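Heme-binding protein A (Haemophilus parasuis 29755, PDB 3TPA) probably binds glutathione as a solute-binding protein of the Pasteurellaceae GbpA family, although it was named for heme binding. Local coordinates at residues Thr400-Trp412 / Pro425-Arg439. The protein carries 1 engineered substitution. Sequence-based numbering, arbitrary orientation. Where two conformers were deposited one is given.
Sequences TREGEFAAGTYGW and PLFSQANIPGTNYSR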
# COMPACT_ATOMS: atom_id res chain seq x y z
N THR A 400 4.87 -22.32 2.55
CA THR A 400 4.64 -21.54 3.75
C THR A 400 3.14 -21.52 4.03
O THR A 400 2.71 -21.83 5.14
CB THR A 400 5.20 -20.11 3.63
OG1 THR A 400 6.63 -20.14 3.68
CG2 THR A 400 4.70 -19.25 4.79
N ARG A 401 2.34 -21.17 3.01
CA ARG A 401 0.89 -21.16 3.15
C ARG A 401 0.38 -22.51 3.64
O ARG A 401 -0.54 -22.58 4.45
CB ARG A 401 0.23 -20.77 1.82
CG ARG A 401 0.57 -19.35 1.37
CD ARG A 401 -0.22 -18.92 0.13
NE ARG A 401 0.22 -19.58 -1.09
CZ ARG A 401 0.96 -19.00 -2.04
NH1 ARG A 401 1.33 -17.74 -1.92
NH2 ARG A 401 1.31 -19.68 -3.12
N GLU A 402 0.99 -23.59 3.16
CA GLU A 402 0.56 -24.93 3.55
C GLU A 402 1.07 -25.41 4.90
O GLU A 402 0.71 -26.50 5.35
CB GLU A 402 0.95 -25.93 2.46
CG GLU A 402 0.18 -25.72 1.17
CD GLU A 402 0.76 -26.51 0.03
OE1 GLU A 402 1.83 -27.11 0.23
OE2 GLU A 402 0.14 -26.51 -1.06
N GLY A 403 1.92 -24.62 5.56
CA GLY A 403 2.36 -24.97 6.90
C GLY A 403 3.55 -25.91 7.00
O GLY A 403 3.76 -26.54 8.04
N GLU A 404 4.34 -26.01 5.94
CA GLU A 404 5.58 -26.78 6.00
C GLU A 404 6.73 -26.09 6.74
O GLU A 404 7.60 -26.75 7.30
CB GLU A 404 6.07 -27.12 4.59
CG GLU A 404 5.28 -28.21 3.89
CD GLU A 404 5.97 -28.69 2.64
OE1 GLU A 404 7.15 -29.11 2.73
OE2 GLU A 404 5.35 -28.62 1.56
N PHE A 405 6.74 -24.76 6.75
CA PHE A 405 7.86 -24.04 7.36
C PHE A 405 7.78 -24.13 8.88
O PHE A 405 6.74 -24.53 9.44
CB PHE A 405 7.86 -22.57 6.94
CG PHE A 405 6.87 -21.73 7.70
CD1 PHE A 405 7.31 -20.73 8.56
CD2 PHE A 405 5.52 -21.96 7.57
CE1 PHE A 405 6.40 -19.95 9.27
CE2 PHE A 405 4.60 -21.20 8.28
CZ PHE A 405 5.04 -20.18 9.13
N ALA A 406 8.89 -23.76 9.52
CA ALA A 406 8.98 -23.62 10.97
C ALA A 406 9.01 -22.13 11.31
O ALA A 406 8.03 -21.57 11.82
CB ALA A 406 10.24 -24.32 11.50
N ALA A 407 10.16 -21.50 11.05
CA ALA A 407 10.31 -20.05 11.15
C ALA A 407 10.66 -19.49 9.77
O ALA A 407 11.16 -20.22 8.92
CB ALA A 407 11.40 -19.68 12.16
N GLY A 408 10.42 -18.20 9.56
CA GLY A 408 10.79 -17.58 8.30
C GLY A 408 10.76 -16.07 8.32
O GLY A 408 10.21 -15.43 9.23
N THR A 409 11.35 -15.49 7.27
CA THR A 409 11.46 -14.05 7.10
C THR A 409 10.41 -13.62 6.10
O THR A 409 10.50 -13.93 4.91
CB THR A 409 12.84 -13.64 6.54
OG1 THR A 409 13.08 -14.35 5.32
CG2 THR A 409 13.96 -13.95 7.53
N TYR A 410 9.42 -12.88 6.59
CA TYR A 410 8.28 -12.51 5.77
C TYR A 410 8.01 -11.02 5.90
O TYR A 410 8.56 -10.34 6.78
CB TYR A 410 7.04 -13.32 6.21
CG TYR A 410 7.26 -14.82 6.16
CD1 TYR A 410 7.32 -15.50 4.94
CD2 TYR A 410 7.43 -15.56 7.33
CE1 TYR A 410 7.53 -16.87 4.88
CE2 TYR A 410 7.62 -16.94 7.28
CZ TYR A 410 7.67 -17.59 6.06
OH TYR A 410 7.87 -18.95 6.01
N GLY A 411 7.17 -10.51 5.01
CA GLY A 411 6.77 -9.12 5.06
C GLY A 411 5.34 -8.97 4.59
O GLY A 411 4.82 -9.81 3.85
N TRP A 412 4.69 -7.91 5.04
CA TRP A 412 3.35 -7.60 4.57
C TRP A 412 3.24 -6.11 4.28
O TRP A 412 3.78 -5.29 5.02
CB TRP A 412 2.31 -8.00 5.63
CG TRP A 412 0.91 -7.57 5.29
CD1 TRP A 412 0.22 -6.49 5.79
CD2 TRP A 412 0.02 -8.22 4.37
NE1 TRP A 412 -1.03 -6.42 5.23
CE2 TRP A 412 -1.18 -7.47 4.35
CE3 TRP A 412 0.13 -9.35 3.55
CZ2 TRP A 412 -2.26 -7.83 3.56
CZ3 TRP A 412 -0.95 -9.70 2.76
CH2 TRP A 412 -2.13 -8.94 2.77
N PRO A 425 -5.74 -10.00 7.32
CA PRO A 425 -4.94 -10.86 6.44
C PRO A 425 -3.92 -11.72 7.19
O PRO A 425 -3.73 -12.90 6.84
CB PRO A 425 -4.22 -9.86 5.53
CG PRO A 425 -5.16 -8.71 5.44
CD PRO A 425 -5.78 -8.61 6.83
N LEU A 426 -3.27 -11.15 8.21
CA LEU A 426 -2.21 -11.84 8.93
C LEU A 426 -2.69 -12.86 9.97
O LEU A 426 -2.01 -13.84 10.25
CB LEU A 426 -1.32 -10.83 9.65
CG LEU A 426 -0.47 -9.98 8.71
CD1 LEU A 426 0.35 -8.94 9.46
CD2 LEU A 426 0.42 -10.89 7.89
N PHE A 427 -3.85 -12.62 10.56
CA PHE A 427 -4.20 -13.36 11.78
C PHE A 427 -5.63 -13.95 11.81
O PHE A 427 -6.04 -14.53 12.81
CB PHE A 427 -3.98 -12.47 13.02
CG PHE A 427 -2.58 -11.90 13.14
CD1 PHE A 427 -1.47 -12.73 13.08
CD2 PHE A 427 -2.39 -10.54 13.32
CE1 PHE A 427 -0.18 -12.20 13.20
CE2 PHE A 427 -1.11 -9.99 13.43
CZ PHE A 427 0.00 -10.82 13.36
N SER A 428 -6.40 -13.78 10.74
CA SER A 428 -7.75 -14.35 10.75
C SER A 428 -7.72 -15.85 10.50
O SER A 428 -6.92 -16.35 9.69
CB SER A 428 -8.67 -13.71 9.72
OG SER A 428 -9.94 -14.36 9.71
N GLN A 429 -8.59 -16.58 11.19
CA GLN A 429 -8.74 -18.00 10.93
C GLN A 429 -9.07 -18.22 9.46
O GLN A 429 -8.68 -19.23 8.88
CB GLN A 429 -9.85 -18.60 11.80
CG GLN A 429 -9.85 -20.11 11.78
CD GLN A 429 -10.47 -20.71 13.03
OE1 GLN A 429 -9.91 -21.61 13.64
NE2 GLN A 429 -11.65 -20.21 13.40
N ALA A 430 -9.78 -17.28 8.86
CA ALA A 430 -10.26 -17.48 7.51
C ALA A 430 -9.14 -17.49 6.48
O ALA A 430 -9.34 -17.94 5.35
CB ALA A 430 -11.32 -16.43 7.15
N ASN A 431 -7.96 -17.00 6.88
CA ASN A 431 -6.82 -16.95 5.99
C ASN A 431 -5.83 -18.08 6.23
O ASN A 431 -4.64 -17.95 5.97
CB ASN A 431 -6.18 -15.56 6.06
CG ASN A 431 -7.06 -14.50 5.44
OD1 ASN A 431 -7.59 -14.69 4.36
ND2 ASN A 431 -7.24 -13.37 6.13
N ILE A 432 -6.34 -19.20 6.74
CA ILE A 432 -5.55 -20.44 6.81
C ILE A 432 -6.25 -21.54 6.02
O ILE A 432 -7.42 -21.80 6.25
CB ILE A 432 -5.42 -20.97 8.26
CG1 ILE A 432 -4.97 -19.88 9.23
CG2 ILE A 432 -4.46 -22.15 8.30
CD1 ILE A 432 -5.15 -20.30 10.70
N PRO A 433 -5.54 -22.17 5.07
CA PRO A 433 -4.19 -21.84 4.60
C PRO A 433 -4.27 -20.58 3.76
O PRO A 433 -5.23 -20.43 3.00
CB PRO A 433 -3.82 -23.04 3.71
CG PRO A 433 -4.87 -24.10 3.98
CD PRO A 433 -6.10 -23.34 4.38
N GLY A 434 -3.29 -19.68 3.89
CA GLY A 434 -3.34 -18.42 3.17
C GLY A 434 -2.41 -17.38 3.76
O GLY A 434 -1.27 -17.68 4.12
N THR A 435 -2.89 -16.16 3.88
CA THR A 435 -2.00 -15.07 4.27
C THR A 435 -1.64 -15.12 5.76
O THR A 435 -0.75 -14.40 6.21
CB THR A 435 -2.59 -13.71 3.91
OG1 THR A 435 -3.96 -13.66 4.35
CG2 THR A 435 -2.54 -13.52 2.39
N ASN A 436 -2.33 -15.96 6.52
CA ASN A 436 -2.05 -16.12 7.95
C ASN A 436 -1.06 -17.25 8.02
O ASN A 436 -1.42 -18.43 8.20
CB ASN A 436 -3.35 -16.39 8.74
CG ASN A 436 -3.12 -16.69 10.22
OD1 ASN A 436 -2.00 -16.92 10.65
ND2 ASN A 436 -4.21 -16.70 11.01
N TYR A 437 0.21 -16.90 7.83
CA TYR A 437 1.30 -17.87 7.74
C TYR A 437 1.48 -18.61 9.07
O TYR A 437 1.67 -19.82 9.09
CB TYR A 437 2.59 -17.17 7.39
CG TYR A 437 2.67 -16.64 5.97
CD1 TYR A 437 1.72 -16.98 5.03
CD2 TYR A 437 3.72 -15.83 5.58
CE1 TYR A 437 1.80 -16.51 3.73
CE2 TYR A 437 3.81 -15.35 4.29
CZ TYR A 437 2.85 -15.70 3.37
OH TYR A 437 2.95 -15.23 2.08
N SER A 438 1.42 -17.86 10.17
CA SER A 438 1.62 -18.45 11.50
C SER A 438 0.55 -19.47 11.90
O SER A 438 0.79 -20.32 12.76
CB SER A 438 1.71 -17.35 12.58
OG SER A 438 0.43 -16.80 12.84
N ARG A 439 -0.63 -19.39 11.29
CA ARG A 439 -1.75 -20.30 11.60
C ARG A 439 -2.35 -20.05 12.97
O ARG A 439 -3.14 -20.85 13.46
CB ARG A 439 -1.33 -21.77 11.51
CG ARG A 439 -0.64 -22.15 10.20
CD ARG A 439 -1.16 -23.52 9.71
NE ARG A 439 -1.00 -23.64 8.28
CZ ARG A 439 -1.76 -24.37 7.49
NH1 ARG A 439 -2.76 -25.08 8.00
NH2 ARG A 439 -1.51 -24.39 6.20
O HOH W 1 0.80 -21.51 7.25
O HOH W 2 -1.81 -20.33 6.21
O HOH W 3 1.10 -15.81 0.14
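The Schellman turn ending helix 393-401, with Gly403 at positive phi, meets the loop after helix 420-427 through Arg401 and Arg439. Arg439 NH2 donates to Arg401 O at 2.7 Å, in the carbonyl plane on a lone pair, though the N-H...O angle of 136° shows a bent bond. Water 1 bridges the two segments here: it accepts from Arg439 NE and lies within hydrogen-bonding distance of Thr400 O and Tyr437 O. Tyr437 O also lies at the edge of the Phe405 ring, near its plane, 3.3 Å from Phe405 CE2. In this family 5 solute-binding fold, the turn leads from the helix into strand 407-413 of a six-stranded mixed sheet, and the Tyr437 ring packs against both. With its methyl set opposite the backbone N, Thr400 reaches over the Tyr437 face, CG2 standing 3.6 Å from the ring centroid, 17° off the normal, a CH-pi contact. Tyr437 also turns an edge to the face of Tyr410 (planes at 65°, centroids 4.9 Å apart), while Tyr410 OH donates to Thr400 OG1, which is also bonded to Phe396 O. At the far end of the strand segment, Trp412 CZ2 lies 3.4 Å from Pro425 CB, and Trp412 NE1 is hydrogen-bonded to Asn421 O.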